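Local coordinates for protein discoidin-2 (Dictyostelium discoideum, PDB 2VMC) that binds galactose and N-acetylgalactosamine as a trimeric, calcium-containing lectin and may take part in spore coat formation, at residues N36-K41 with G48-S53; V169-R174 with Y244-D249; S178-R183 with W238-V243; E220-N225 with T234-G239. All coordinates share one frame; numbering follows the deposited sequence.

Contact 1: N36-K41 with G48-S53. With CA (calcium ion), chain D.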
loop_
_atom_site.group_PDB
_atom_site.type_symbol
_atom_site.label_atom_id
_atom_site.label_comp_id
_atom_site.label_asym_id
_atom_site.label_seq_id
_atom_site.Cartn_x
_atom_site.Cartn_y
_atom_site.Cartn_z
ATOM N N ASN A 36 -10.453 -5.454 26.009
ATOM C CA ASN A 36 -11.732 -5.008 26.613
ATOM C C ASN A 36 -13.001 -5.557 25.933
ATOM O O ASN A 36 -14.125 -5.090 26.211
ATOM C CB ASN A 36 -11.804 -3.450 26.767
ATOM C CG ASN A 36 -10.777 -2.918 27.758
ATOM O OD1 ASN A 36 -10.676 -3.433 28.862
ATOM N ND2 ASN A 36 -9.993 -1.903 27.352
ATOM N N PHE A 37 -12.835 -6.544 25.043
ATOM C CA PHE A 37 -13.997 -7.198 24.438
ATOM C C PHE A 37 -14.978 -7.686 25.518
ATOM O O PHE A 37 -14.569 -8.309 26.514
ATOM C CB PHE A 37 -13.610 -8.391 23.539
ATOM C CG PHE A 37 -14.814 -9.120 22.957
ATOM C CD1 PHE A 37 -15.486 -8.625 21.838
ATOM C CD2 PHE A 37 -15.293 -10.289 23.550
ATOM C CE1 PHE A 37 -16.623 -9.297 21.315
ATOM C CE2 PHE A 37 -16.406 -10.957 23.024
ATOM C CZ PHE A 37 -17.068 -10.450 21.910
ATOM N N SER A 38 -16.266 -7.414 25.294
ATOM C CA SER A 38 -17.318 -7.719 26.253
ATOM C C SER A 38 -18.600 -7.999 25.470
ATOM O O SER A 38 -18.894 -7.246 24.524
ATOM C CB SER A 38 -17.517 -6.489 27.153
ATOM O OG SER A 38 -18.400 -6.744 28.234
ATOM N N ASN A 39 -19.365 -9.019 25.860
ATOM C CA ASN A 39 -20.637 -9.246 25.205
ATOM C C ASN A 39 -21.838 -9.330 26.189
ATOM O O ASN A 39 -21.768 -8.754 27.284
ATOM C CB ASN A 39 -20.531 -10.373 24.155
ATOM C CG ASN A 39 -20.110 -11.728 24.746
ATOM O OD1 ASN A 39 -20.250 -11.981 25.959
ATOM N ND2 ASN A 39 -19.645 -12.629 23.870
ATOM N N SER A 40 -22.934 -9.979 25.808
ATOM C CA SER A 40 -24.091 -10.061 26.702
ATOM C C SER A 40 -23.708 -10.774 28.024
ATOM O O SER A 40 -23.059 -11.831 28.018
ATOM C CB SER A 40 -25.257 -10.757 26.014
ATOM O OG SER A 40 -26.342 -10.867 26.901
ATOM N N LYS A 41 -24.082 -10.175 29.155
ATOM C CA LYS A 41 -23.873 -10.836 30.443
ATOM C C LYS A 41 -25.051 -11.759 30.784
ATOM O O LYS A 41 -25.332 -12.014 31.933
ATOM C CB LYS A 41 -23.644 -9.806 31.564
ATOM C CG LYS A 41 -22.599 -8.752 31.254
ATOM C CD LYS A 41 -21.193 -9.338 31.129
ATOM C CE LYS A 41 -20.388 -8.471 30.187
ATOM N NZ LYS A 41 -18.927 -8.576 30.372
ATOM N N GLY A 48 -20.358 -16.567 23.069
ATOM C CA GLY A 48 -18.920 -16.643 22.779
ATOM C C GLY A 48 -18.089 -16.192 23.974
ATOM O O GLY A 48 -18.558 -15.400 24.812
ATOM N N SER A 49 -16.846 -16.684 24.061
ATOM C CA SER A 49 -15.919 -16.264 25.119
ATOM C C SER A 49 -15.489 -14.803 24.922
ATOM O O SER A 49 -15.385 -14.321 23.777
ATOM C CB SER A 49 -14.670 -17.178 25.109
ATOM O OG SER A 49 -13.985 -17.178 23.851
ATOM N N GLU A 50 -15.232 -14.101 26.033
ATOM C CA GLU A 50 -14.601 -12.754 25.979
ATOM C C GLU A 50 -13.084 -12.913 25.911
ATOM O O GLU A 50 -12.348 -12.500 26.836
ATOM C CB GLU A 50 -15.062 -11.857 27.159
ATOM C CG GLU A 50 -16.601 -11.599 27.110
ATOM C CD GLU A 50 -17.173 -10.925 28.371
ATOM O OE1 GLU A 50 -16.472 -10.902 29.412
ATOM O OE2 GLU A 50 -18.318 -10.409 28.292
ATOM N N SER A 51 -12.645 -13.555 24.814
ATOM C CA SER A 51 -11.244 -13.933 24.551
ATOM C C SER A 51 -11.180 -14.757 23.250
ATOM O O SER A 51 -12.183 -15.367 22.839
ATOM C CB SER A 51 -10.661 -14.811 25.686
ATOM O OG SER A 51 -11.392 -16.027 25.862
ATOM N N TRP A 52 -9.998 -14.781 22.629
ATOM C CA TRP A 52 -9.559 -15.975 21.885
ATOM C C TRP A 52 -9.172 -17.054 22.914
ATOM O O TRP A 52 -8.484 -16.757 23.914
ATOM C CB TRP A 52 -8.333 -15.679 20.988
ATOM C CG TRP A 52 -7.666 -16.954 20.474
ATOM C CD1 TRP A 52 -8.220 -17.868 19.609
ATOM C CD2 TRP A 52 -6.351 -17.454 20.812
ATOM N NE1 TRP A 52 -7.324 -18.918 19.388
ATOM C CE2 TRP A 52 -6.179 -18.684 20.118
ATOM C CE3 TRP A 52 -5.302 -16.986 21.634
ATOM C CZ2 TRP A 52 -4.994 -19.436 20.200
ATOM C CZ3 TRP A 52 -4.116 -17.754 21.731
ATOM C CH2 TRP A 52 -3.977 -18.964 21.010
ATOM N N SER A 53 -9.593 -18.295 22.682
ATOM C CA SER A 53 -9.084 -19.421 23.491
ATOM C C SER A 53 -8.644 -20.527 22.536
ATOM O O SER A 53 -9.361 -20.828 21.577
ATOM C CB SER A 53 -10.191 -19.951 24.447
ATOM O OG SER A 53 -10.637 -18.934 25.354
HETATM CA CA CA D . -21.581 -13.517 27.323
HETATM O O HOH W 1 -18.034 -10.935 31.833
HETATM O O HOH W 2 -20.027 -15.427 27.128
HETATM O O HOH W 3 -19.919 -12.478 28.863
HETATM O O HOH W 4 -21.924 -14.612 29.606
HETATM O O HOH W 5 -23.894 -14.745 27.329
#
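Ser-38 and Glu-50 mark the closest backbone approach, 5.7 Å between their CA atoms, where two loop runs heading 138° apart meet at the calcium site of the F5/8 type C (discoidin) beta-sandwich. Glu-50, the centre of an inverse gamma turn, sends an extended side chain across, and its OE2 accepts two bonds: one from the backbone N of Asn-39 at 3.0 Å, on the anti side and 30° out of the carboxylate plane, the other a salt bridge from Lys-41 NZ on the syn lone pair at 2.8 Å. Lys-41 folds back at chi2 (-66°) to make this reach, and its NZ also donates to Ser-38 OG. Phe-37 turns its ring edge to the backbone, with CD2 3.5 Å from Glu-50 CA, while Ser-21 of a second subunit packs on the same phenylalanine. Asn-39 works in two directions. Its OD1 binds the calcium ion at 2.5 Å, beside Ser-40 O, Asp-47 and four waters, one of which also donates weakly to Glu-50 OE2. Its ND2 holds the amide in place by a nearly straight bond to Gly-48 O at 3.1 Å, which lies in the amide plane, although the donor stands above the plane of the Gly-48 carbonyl.

Contact 2: V169-R174 with Y244-D249. With A2G (2-acetamido-2-deoxy-alpha-D-galactopyranose), chain E.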
loop_
_atom_site.group_PDB
_atom_site.type_symbol
_atom_site.label_atom_id
_atom_site.label_comp_id
_atom_site.label_asym_id
_atom_site.label_seq_id
_atom_site.Cartn_x
_atom_site.Cartn_y
_atom_site.Cartn_z
ATOM N N VAL A 169 8.634 18.174 -21.679
ATOM C CA VAL A 169 8.100 19.357 -22.331
ATOM C C VAL A 169 9.265 20.221 -22.852
ATOM O O VAL A 169 10.286 20.374 -22.172
ATOM C CB VAL A 169 7.072 20.126 -21.411
ATOM C CG1 VAL A 169 7.639 20.393 -20.032
ATOM C CG2 VAL A 169 6.530 21.402 -22.073
ATOM N N SER A 170 9.095 20.756 -24.057
ATOM C CA SER A 170 10.117 21.611 -24.706
ATOM C C SER A 170 9.465 22.878 -25.255
ATOM O O SER A 170 8.239 22.910 -25.445
ATOM C CB SER A 170 10.763 20.874 -25.891
ATOM O OG SER A 170 11.484 19.717 -25.488
ATOM N N ILE A 171 10.275 23.897 -25.559
ATOM C CA ILE A 171 9.763 25.080 -26.316
ATOM C C ILE A 171 9.301 24.631 -27.723
ATOM O O ILE A 171 8.168 24.920 -28.152
ATOM C CB ILE A 171 10.818 26.230 -26.436
ATOM C CG1 ILE A 171 11.351 26.626 -25.040
ATOM C CG2 ILE A 171 10.195 27.462 -27.149
ATOM C CD1 ILE A 171 12.517 27.605 -25.034
ATOM N N GLY A 172 10.173 23.917 -28.423
ATOM C CA GLY A 172 9.815 23.268 -29.687
ATOM C C GLY A 172 9.776 24.226 -30.859
ATOM O O GLY A 172 9.458 23.819 -31.979
ATOM N N ASP A 173 10.097 25.496 -30.603
ATOM C CA ASP A 173 10.137 26.521 -31.650
ATOM C C ASP A 173 11.022 27.722 -31.271
ATOM O O ASP A 173 11.689 27.685 -30.237
ATOM C CB ASP A 173 8.709 26.962 -32.078
ATOM C CG ASP A 173 8.018 27.878 -31.068
ATOM O OD1 ASP A 173 8.609 28.298 -30.035
ATOM O OD2 ASP A 173 6.833 28.189 -31.328
ATOM N N ARG A 174 11.032 28.768 -32.112
ATOM C CA ARG A 174 11.963 29.888 -31.897
ATOM C C ARG A 174 11.372 31.076 -31.100
ATOM O O ARG A 174 11.879 32.209 -31.184
ATOM C CB ARG A 174 12.570 30.376 -33.226
ATOM C CG ARG A 174 13.141 29.275 -34.119
ATOM C CD ARG A 174 14.388 28.565 -33.535
ATOM N NE ARG A 174 14.102 27.547 -32.497
ATOM C CZ ARG A 174 13.672 26.297 -32.722
ATOM N NH1 ARG A 174 13.450 25.877 -33.968
ATOM N NH2 ARG A 174 13.467 25.451 -31.698
ATOM N N TYR A 244 17.210 29.147 -28.158
ATOM C CA TYR A 244 16.777 28.377 -29.332
ATOM C C TYR A 244 15.794 27.251 -28.942
ATOM O O TYR A 244 14.692 27.134 -29.523
ATOM C CB TYR A 244 18.012 27.824 -30.078
ATOM C CG TYR A 244 17.726 27.311 -31.465
ATOM C CD1 TYR A 244 17.954 28.123 -32.591
ATOM C CD2 TYR A 244 17.252 26.018 -31.664
ATOM C CE1 TYR A 244 17.715 27.646 -33.867
ATOM C CE2 TYR A 244 17.007 25.521 -32.944
ATOM C CZ TYR A 244 17.244 26.350 -34.036
ATOM O OH TYR A 244 16.997 25.888 -35.302
ATOM N N ASP A 245 16.172 26.449 -27.944
ATOM C CA ASP A 245 15.256 25.432 -27.371
ATOM C C ASP A 245 15.664 25.091 -25.929
ATOM O O ASP A 245 16.821 25.315 -25.531
ATOM C CB ASP A 245 15.233 24.170 -28.256
ATOM C CG ASP A 245 13.993 23.286 -28.038
ATOM O OD1 ASP A 245 12.998 23.739 -27.438
ATOM O OD2 ASP A 245 14.019 22.114 -28.496
ATOM N N LEU A 246 14.701 24.593 -25.143
ATOM C CA LEU A 246 14.956 24.064 -23.792
ATOM C C LEU A 246 14.036 22.876 -23.616
ATOM O O LEU A 246 12.909 22.912 -24.140
ATOM C CB LEU A 246 14.612 25.081 -22.699
ATOM C CG LEU A 246 15.541 26.285 -22.509
ATOM C CD1 LEU A 246 14.864 27.367 -21.620
ATOM C CD2 LEU A 246 16.925 25.878 -21.977
ATOM N N THR A 247 14.508 21.844 -22.916
ATOM C CA THR A 247 13.657 20.666 -22.565
ATOM C C THR A 247 13.728 20.333 -21.063
ATOM O O THR A 247 14.806 20.333 -20.478
ATOM C CB THR A 247 14.055 19.395 -23.378
ATOM O OG1 THR A 247 14.033 19.690 -24.786
ATOM C CG2 THR A 247 13.094 18.212 -23.086
ATOM N N PHE A 248 12.569 20.056 -20.461
ATOM C CA PHE A 248 12.484 19.580 -19.078
ATOM C C PHE A 248 11.762 18.218 -19.009
ATOM O O PHE A 248 10.809 17.971 -19.764
ATOM C CB PHE A 248 11.693 20.583 -18.217
ATOM C CG PHE A 248 12.402 21.893 -17.988
ATOM C CD1 PHE A 248 13.219 22.072 -16.859
ATOM C CD2 PHE A 248 12.232 22.975 -18.886
ATOM C CE1 PHE A 248 13.901 23.299 -16.625
ATOM C CE2 PHE A 248 12.893 24.229 -18.646
ATOM C CZ PHE A 248 13.740 24.376 -17.529
ATOM N N ASP A 249 12.236 17.357 -18.113
ATOM C CA ASP A 249 11.445 16.216 -17.615
ATOM C C ASP A 249 10.672 16.729 -16.417
ATOM O O ASP A 249 11.208 17.511 -15.630
ATOM C CB ASP A 249 12.349 15.058 -17.193
ATOM C CG ASP A 249 12.562 14.033 -18.307
ATOM O OD1 ASP A 249 11.870 14.115 -19.353
ATOM O OD2 ASP A 249 13.436 13.133 -18.147
HETATM O O5 A2G E . 22.549 26.842 -34.793
HETATM C C1 A2G E . 22.265 25.723 -35.638
HETATM O O1 A2G E . 21.229 26.069 -36.566
HETATM C C2 A2G E . 21.821 24.528 -34.798
HETATM N N2 A2G E . 21.429 23.406 -35.645
HETATM C C3 A2G E . 20.675 24.866 -33.814
HETATM O O3 A2G E . 20.338 23.769 -32.944
HETATM C C4 A2G E . 21.006 26.113 -32.984
HETATM O O4 A2G E . 22.015 25.822 -32.015
HETATM C C5 A2G E . 21.468 27.236 -33.937
HETATM C C6 A2G E . 21.876 28.493 -33.179
HETATM O O6 A2G E . 22.040 29.542 -34.157
HETATM C C7 A2G E . 22.344 22.540 -36.110
HETATM O O7 A2G E . 23.542 22.636 -35.825
HETATM C C8 A2G E . 21.789 21.457 -36.999
HETATM O O HOH W 6 13.091 22.740 -31.779
#
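The sugar-facing end of strand 242-254 in the lectin domain carries Tyr-244 between Arg-174, stacked on one ring face, and N-acetylgalactosamine, whose C4 lies over the other. The guanidinium rests flat on the phenol ring, planes 2° apart and Arg-174 CZ 3.9 Å from the centroid of the Tyr-244 ring, a cation-pi contact; the sugar C4 is 3.7 Å from Tyr-244 CD1. Bends at chi2 and chi3 (-67° and 79°) curl Arg-174 back over the ring, and NE and NH2 both donate side-on to Tyr-244 O, fixing the rotation of the group. Farther along, Gly-172 N donates almost straight to Asp-245 OD1 at 3.0 Å, from above the carboxylate plane, while OD2 pairs with Lys-207. Ser-170 OG and Thr-247 OG1 share a 2.6 Å hydrogen bond within a non-hydrogen-bonded pair, and Val-169 with Phe-248 closes the antiparallel ladder through two backbone bonds. Arg-218 and Trp-238 of a second subunit hydrogen-bond this sugar; such an aromatic platform under a galactose-type ring is typical of lectin sites.

Contact 3: S178-R183 with W238-V243. With A2G (2-acetamido-2-deoxy-alpha-D-galactopyranose), chain B.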
loop_
_atom_site.group_PDB
_atom_site.type_symbol
_atom_site.label_atom_id
_atom_site.label_comp_id
_atom_site.label_asym_id
_atom_site.label_seq_id
_atom_site.Cartn_x
_atom_site.Cartn_y
_atom_site.Cartn_z
ATOM N N SER A 178 14.878 35.417 -29.922
ATOM C CA SER A 178 15.210 36.785 -30.284
ATOM C C SER A 178 14.555 37.742 -29.281
ATOM O O SER A 178 13.679 37.337 -28.498
ATOM C CB SER A 178 14.712 37.112 -31.702
ATOM O OG SER A 178 13.291 37.056 -31.751
ATOM N N GLY A 179 14.976 39.004 -29.330
ATOM C CA GLY A 179 14.360 40.056 -28.506
ATOM C C GLY A 179 15.149 40.523 -27.300
ATOM O O GLY A 179 16.273 40.046 -27.030
ATOM N N THR A 180 14.564 41.475 -26.581
ATOM C CA THR A 180 15.217 42.134 -25.458
ATOM C C THR A 180 14.359 42.141 -24.181
ATOM O O THR A 180 13.127 42.207 -24.242
ATOM C CB THR A 180 15.672 43.594 -25.854
ATOM O OG1 THR A 180 16.426 44.171 -24.778
ATOM C CG2 THR A 180 14.477 44.495 -26.194
ATOM N N GLY A 181 15.024 42.028 -23.036
ATOM C CA GLY A 181 14.367 42.070 -21.721
ATOM C C GLY A 181 13.675 40.762 -21.359
ATOM O O GLY A 181 13.867 39.718 -22.015
ATOM N N SER A 182 12.864 40.805 -20.306
ATOM C CA SER A 182 12.151 39.601 -19.863
ATOM C C SER A 182 11.149 39.114 -20.927
ATOM O O SER A 182 10.265 39.866 -21.366
ATOM C CB SER A 182 11.471 39.865 -18.522
ATOM O OG SER A 182 10.532 38.847 -18.244
ATOM N N ARG A 183 11.335 37.868 -21.368
ATOM C CA ARG A 183 10.505 37.223 -22.385
ATOM C C ARG A 183 10.156 35.806 -21.907
ATOM O O ARG A 183 11.037 35.037 -21.465
ATOM C CB ARG A 183 11.219 37.194 -23.759
ATOM C CG ARG A 183 11.507 38.616 -24.338
ATOM C CD ARG A 183 12.697 38.667 -25.308
ATOM N NE ARG A 183 13.966 38.660 -24.572
ATOM C CZ ARG A 183 14.976 37.799 -24.771
ATOM N NH1 ARG A 183 14.937 36.891 -25.756
ATOM N NH2 ARG A 183 16.058 37.875 -24.003
ATOM N N TRP A 238 15.789 36.429 -20.071
ATOM C CA TRP A 238 15.817 37.882 -19.782
ATOM C C TRP A 238 17.174 38.442 -20.230
ATOM O O TRP A 238 17.939 37.732 -20.882
ATOM C CB TRP A 238 15.451 38.210 -18.307
ATOM C CG TRP A 238 16.433 37.675 -17.243
ATOM C CD1 TRP A 238 17.327 38.414 -16.527
ATOM C CD2 TRP A 238 16.554 36.318 -16.762
ATOM N NE1 TRP A 238 18.029 37.613 -15.661
ATOM C CE2 TRP A 238 17.586 36.316 -15.787
ATOM C CE3 TRP A 238 15.924 35.103 -17.088
ATOM C CZ2 TRP A 238 17.998 35.134 -15.110
ATOM C CZ3 TRP A 238 16.320 33.924 -16.418
ATOM C CH2 TRP A 238 17.365 33.950 -15.440
ATOM N N GLY A 239 17.466 39.705 -19.944
ATOM C CA GLY A 239 18.552 40.359 -20.684
ATOM C C GLY A 239 18.321 40.239 -22.171
ATOM O O GLY A 239 17.168 40.311 -22.647
ATOM N N ASN A 240 19.399 40.050 -22.936
ATOM C CA ASN A 240 19.268 39.901 -24.378
ATOM C C ASN A 240 19.575 38.480 -24.898
ATOM O O ASN A 240 19.904 38.301 -26.074
ATOM C CB ASN A 240 20.137 40.949 -25.110
ATOM C CG ASN A 240 19.658 42.387 -24.851
ATOM O OD1 ASN A 240 18.459 42.649 -24.704
ATOM N ND2 ASN A 240 20.601 43.311 -24.755
ATOM N N ASN A 241 19.441 37.472 -24.036
ATOM C CA ASN A 241 19.699 36.094 -24.464
ATOM C C ASN A 241 18.729 35.594 -25.539
ATOM O O ASN A 241 17.520 35.833 -25.448
ATOM C CB ASN A 241 19.635 35.135 -23.269
ATOM C CG ASN A 241 20.784 35.347 -22.293
ATOM O OD1 ASN A 241 20.774 36.284 -21.525
ATOM N ND2 ASN A 241 21.781 34.464 -22.340
ATOM N N ALA A 242 19.277 34.898 -26.532
ATOM C CA ALA A 242 18.491 34.197 -27.561
ATOM C C ALA A 242 18.472 32.706 -27.213
ATOM O O ALA A 242 19.512 31.996 -27.346
ATOM C CB ALA A 242 19.122 34.415 -28.959
ATOM N N VAL A 243 17.318 32.237 -26.749
ATOM C CA VAL A 243 17.122 30.824 -26.397
ATOM C C VAL A 243 16.469 30.092 -27.576
ATOM O O VAL A 243 15.341 30.398 -27.958
ATOM C CB VAL A 243 16.282 30.669 -25.084
ATOM C CG1 VAL A 243 16.018 29.190 -24.792
ATOM C CG2 VAL A 243 16.977 31.358 -23.901
HETATM O O5 A2G B . 22.787 41.054 -15.325
HETATM C C1 A2G B . 21.559 41.695 -14.972
HETATM O O1 A2G B . 21.745 42.478 -13.786
HETATM C C2 A2G B . 20.469 40.653 -14.731
HETATM N N2 A2G B . 19.234 41.280 -14.272
HETATM C C3 A2G B . 20.896 39.545 -13.737
HETATM O O3 A2G B . 19.912 38.502 -13.601
HETATM C C4 A2G B . 22.251 38.941 -14.126
HETATM O O4 A2G B . 22.123 38.121 -15.290
HETATM C C5 A2G B . 23.254 40.088 -14.372
HETATM C C6 A2G B . 24.613 39.569 -14.825
HETATM O O6 A2G B . 25.529 40.683 -14.778
HETATM C C7 A2G B . 18.346 41.775 -15.147
HETATM O O7 A2G B . 18.518 41.704 -16.368
HETATM C C8 A2G B . 17.138 42.421 -14.519
HETATM O O HOH W 7 17.708 37.842 -28.097
#
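Arg-183 meets the 238-243 turn with the end of its guanidinium: NH1 and NH2 both donate to Asn-241 O, at 2.8 and 2.9 Å, with that oxygen in the guanidinium plane. NH2 also donates to Gly-239 O at 3.0 Å, and Gly-181 N reaches the same oxygen from the other face of its carbonyl plane. A bend at chi3 (-78°) brings the group there. Its remaining N-H groups are taken up within its own loop, NE by Gly-181 O at 2.8 Å and NH1 by Ser-178 O, while Gly-179 O lies over one guanidinium face. The bonds to Gly-239 O and Asn-241 O grip the type II' beta turn from Trp-238 to Asn-241 by its carbonyls. At the turn's start, Trp-238 CB packs on Ser-182 CA, and the indole NE1 donates almost straight (170°) to O3 of N-acetylgalactosamine at 2.9 Å. The Asn-241 side chain, bonded to Gln-216, His-211 and Arg-218, ties the turn to a second sugar-binding residue. The contact thus bridges the loop entering strand 183-190 and the turn that leads from strand 230-237 into strand 242-254.

Contact 4: E220-N225 with T234-G239. With A2G (2-acetamido-2-deoxy-alpha-D-galactopyranose), chain B.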
loop_
_atom_site.group_PDB
_atom_site.type_symbol
_atom_site.label_atom_id
_atom_site.label_comp_id
_atom_site.label_asym_id
_atom_site.label_seq_id
_atom_site.Cartn_x
_atom_site.Cartn_y
_atom_site.Cartn_z
ATOM N N GLU A 220 15.359 29.897 -17.377
ATOM C CA GLU A 220 14.628 29.350 -16.244
ATOM C C GLU A 220 13.379 28.634 -16.743
ATOM O O GLU A 220 12.798 28.999 -17.774
ATOM C CB GLU A 220 14.244 30.468 -15.250
ATOM C CG GLU A 220 13.580 29.972 -13.970
ATOM C CD GLU A 220 13.453 31.019 -12.875
ATOM O OE1 GLU A 220 13.791 32.205 -13.107
ATOM O OE2 GLU A 220 13.027 30.635 -11.760
ATOM N N GLY A 221 12.960 27.639 -15.972
ATOM C CA GLY A 221 11.682 26.992 -16.163
ATOM C C GLY A 221 10.982 26.973 -14.824
ATOM O O GLY A 221 11.626 26.879 -13.761
ATOM N N LYS A 222 9.658 27.100 -14.863
ATOM C CA LYS A 222 8.859 26.750 -13.694
ATOM C C LYS A 222 7.496 26.152 -14.034
ATOM O O LYS A 222 6.898 26.447 -15.077
ATOM C CB LYS A 222 8.728 27.903 -12.694
ATOM C CG LYS A 222 8.115 29.170 -13.168
ATOM C CD LYS A 222 9.022 30.257 -12.589
ATOM C CE LYS A 222 8.271 31.441 -12.044
ATOM N NZ LYS A 222 9.266 32.449 -11.478
ATOM N N SER A 223 7.037 25.298 -13.142
ATOM C CA SER A 223 5.678 24.765 -13.236
ATOM C C SER A 223 4.698 25.687 -12.468
ATOM O O SER A 223 4.994 26.146 -11.373
ATOM C CB SER A 223 5.652 23.310 -12.769
ATOM O OG SER A 223 6.121 23.198 -11.447
ATOM N N GLU A 224 3.539 25.953 -13.080
ATOM C CA GLU A 224 2.553 26.934 -12.605
ATOM C C GLU A 224 1.164 26.448 -12.980
ATOM O O GLU A 224 1.028 25.584 -13.847
ATOM C CB GLU A 224 2.722 28.251 -13.361
ATOM C CG GLU A 224 3.959 28.977 -13.095
ATOM C CD GLU A 224 3.909 30.396 -13.652
ATOM O OE1 GLU A 224 3.700 30.587 -14.863
ATOM O OE2 GLU A 224 4.096 31.322 -12.858
ATOM N N ASN A 225 0.140 27.045 -12.370
ATOM C CA ASN A 225 -1.250 26.782 -12.766
ATOM C C ASN A 225 -1.561 25.287 -12.792
ATOM O O ASN A 225 -2.168 24.789 -13.738
ATOM C CB ASN A 225 -1.497 27.395 -14.149
ATOM C CG ASN A 225 -1.322 28.903 -14.142
ATOM O OD1 ASN A 225 -1.627 29.559 -13.147
ATOM N ND2 ASN A 225 -0.815 29.456 -15.242
ATOM N N THR A 234 6.249 27.330 -17.753
ATOM C CA THR A 234 6.611 28.637 -18.226
ATOM C C THR A 234 8.121 28.660 -18.445
ATOM O O THR A 234 8.891 28.382 -17.526
ATOM C CB THR A 234 6.143 29.707 -17.239
ATOM O OG1 THR A 234 4.710 29.630 -17.121
ATOM C CG2 THR A 234 6.576 31.097 -17.698
ATOM N N PHE A 235 8.522 28.968 -19.679
ATOM C CA PHE A 235 9.939 29.030 -20.076
ATOM C C PHE A 235 10.315 30.499 -20.101
ATOM O O PHE A 235 9.578 31.313 -20.673
ATOM C CB PHE A 235 10.142 28.429 -21.485
ATOM C CG PHE A 235 9.955 26.927 -21.565
ATOM C CD1 PHE A 235 11.055 26.072 -21.512
ATOM C CD2 PHE A 235 8.684 26.366 -21.750
ATOM C CE1 PHE A 235 10.895 24.671 -21.605
ATOM C CE2 PHE A 235 8.517 24.964 -21.834
ATOM C CZ PHE A 235 9.631 24.125 -21.771
ATOM N N ILE A 236 11.459 30.841 -19.501
ATOM C CA ILE A 236 11.793 32.227 -19.198
ATOM C C ILE A 236 13.224 32.542 -19.642
ATOM O O ILE A 236 14.138 31.741 -19.390
ATOM C CB ILE A 236 11.713 32.458 -17.662
ATOM C CG1 ILE A 236 10.360 31.965 -17.113
ATOM C CG2 ILE A 236 12.018 33.949 -17.302
ATOM C CD1 ILE A 236 10.280 31.941 -15.611
ATOM N N THR A 237 13.406 33.699 -20.282
ATOM C CA THR A 237 14.752 34.265 -20.453
ATOM C C THR A 237 14.646 35.766 -20.216
ATOM O O THR A 237 13.534 36.296 -20.096
ATOM C CB THR A 237 15.433 33.871 -21.813
ATOM O OG1 THR A 237 16.840 34.176 -21.765
ATOM C CG2 THR A 237 14.769 34.542 -23.036
ATOM N N TRP A 238 15.789 36.429 -20.071
ATOM C CA TRP A 238 15.817 37.882 -19.782
ATOM C C TRP A 238 17.174 38.442 -20.230
ATOM O O TRP A 238 17.939 37.732 -20.882
ATOM C CB TRP A 238 15.451 38.210 -18.307
ATOM C CG TRP A 238 16.433 37.675 -17.243
ATOM C CD1 TRP A 238 17.327 38.414 -16.527
ATOM C CD2 TRP A 238 16.554 36.318 -16.762
ATOM N NE1 TRP A 238 18.029 37.613 -15.661
ATOM C CE2 TRP A 238 17.586 36.316 -15.787
ATOM C CE3 TRP A 238 15.924 35.103 -17.088
ATOM C CZ2 TRP A 238 17.998 35.134 -15.110
ATOM C CZ3 TRP A 238 16.320 33.924 -16.418
ATOM C CH2 TRP A 238 17.365 33.950 -15.440
ATOM N N GLY A 239 17.466 39.705 -19.944
ATOM C CA GLY A 239 18.552 40.359 -20.684
ATOM C C GLY A 239 18.321 40.239 -22.171
ATOM O O GLY A 239 17.168 40.311 -22.647
HETATM O O5 A2G B . 22.787 41.054 -15.325
HETATM C C1 A2G B . 21.559 41.695 -14.972
HETATM O O1 A2G B . 21.745 42.478 -13.786
HETATM C C2 A2G B . 20.469 40.653 -14.731
HETATM N N2 A2G B . 19.234 41.280 -14.272
HETATM C C3 A2G B . 20.896 39.545 -13.737
HETATM O O3 A2G B . 19.912 38.502 -13.601
HETATM C C4 A2G B . 22.251 38.941 -14.126
HETATM O O4 A2G B . 22.123 38.121 -15.290
HETATM C C5 A2G B . 23.254 40.088 -14.372
HETATM C C6 A2G B . 24.613 39.569 -14.825
HETATM O O6 A2G B . 25.529 40.683 -14.778
HETATM C C7 A2G B . 18.346 41.775 -15.147
HETATM O O7 A2G B . 18.518 41.704 -16.368
HETATM C C8 A2G B . 17.138 42.421 -14.519
#
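A beta hairpin of strands 216-224 and 230-237 supplies this ladder, an antiparallel pair whose axes approach to 4.8 Å at 154°. Glu-220 with Ile-236 and Lys-222 with Thr-234 are hydrogen-bonded pairs, four backbone bonds in all; Gly-221 and Phe-235 form the non-hydrogen-bonded pair between them, where Gly-221 CA also makes a CH...O contact with Thr-234 O. On the face bearing Ile-236, the side chain of Glu-220 runs alongside it, CB to CB 4.0 Å, and Lys-222 leans across, the bend at its chi2 (-136°) swinging CD to 3.7 Å from Ile-236 CD1. Toward the hairpin loop, Thr-234 OG1 donates to Glu-224 OE1 at 2.7 Å, on the anti side and 33° out of the carboxylate plane. At the other end, Glu-220 CB lies 4.2 Å from Trp-238 CZ3. Strand 230-237 is central, with 183-190 on its other side, while Glu-220 pairs with a strand of a third subunit, continuing the sheet across the interface.

Overall arrangement
Contact 1 stands alone in the calcium-bearing beta-sandwich, its centre 65 to 77 Å from the centres of the other three and on the opposite side of the chain's centre. Contacts 2, 3 and 4 cluster in the lectin-like domain, with centres 11 to 15 Å apart. Contact 1 closes before contact 2 opens, and contacts 3 and 4 are nested within the loop that contact 2 closes. Contacts 2 and 3 share strand 242-254, and contacts 3 and 4 share Trp-238 and Gly-239; Phe-235 of contact 4 packs against Ile-171 and Phe-248 of contact 2, joining the two three-stranded sheets. Sugar binding and calcium binding therefore occupy separate, distant domains.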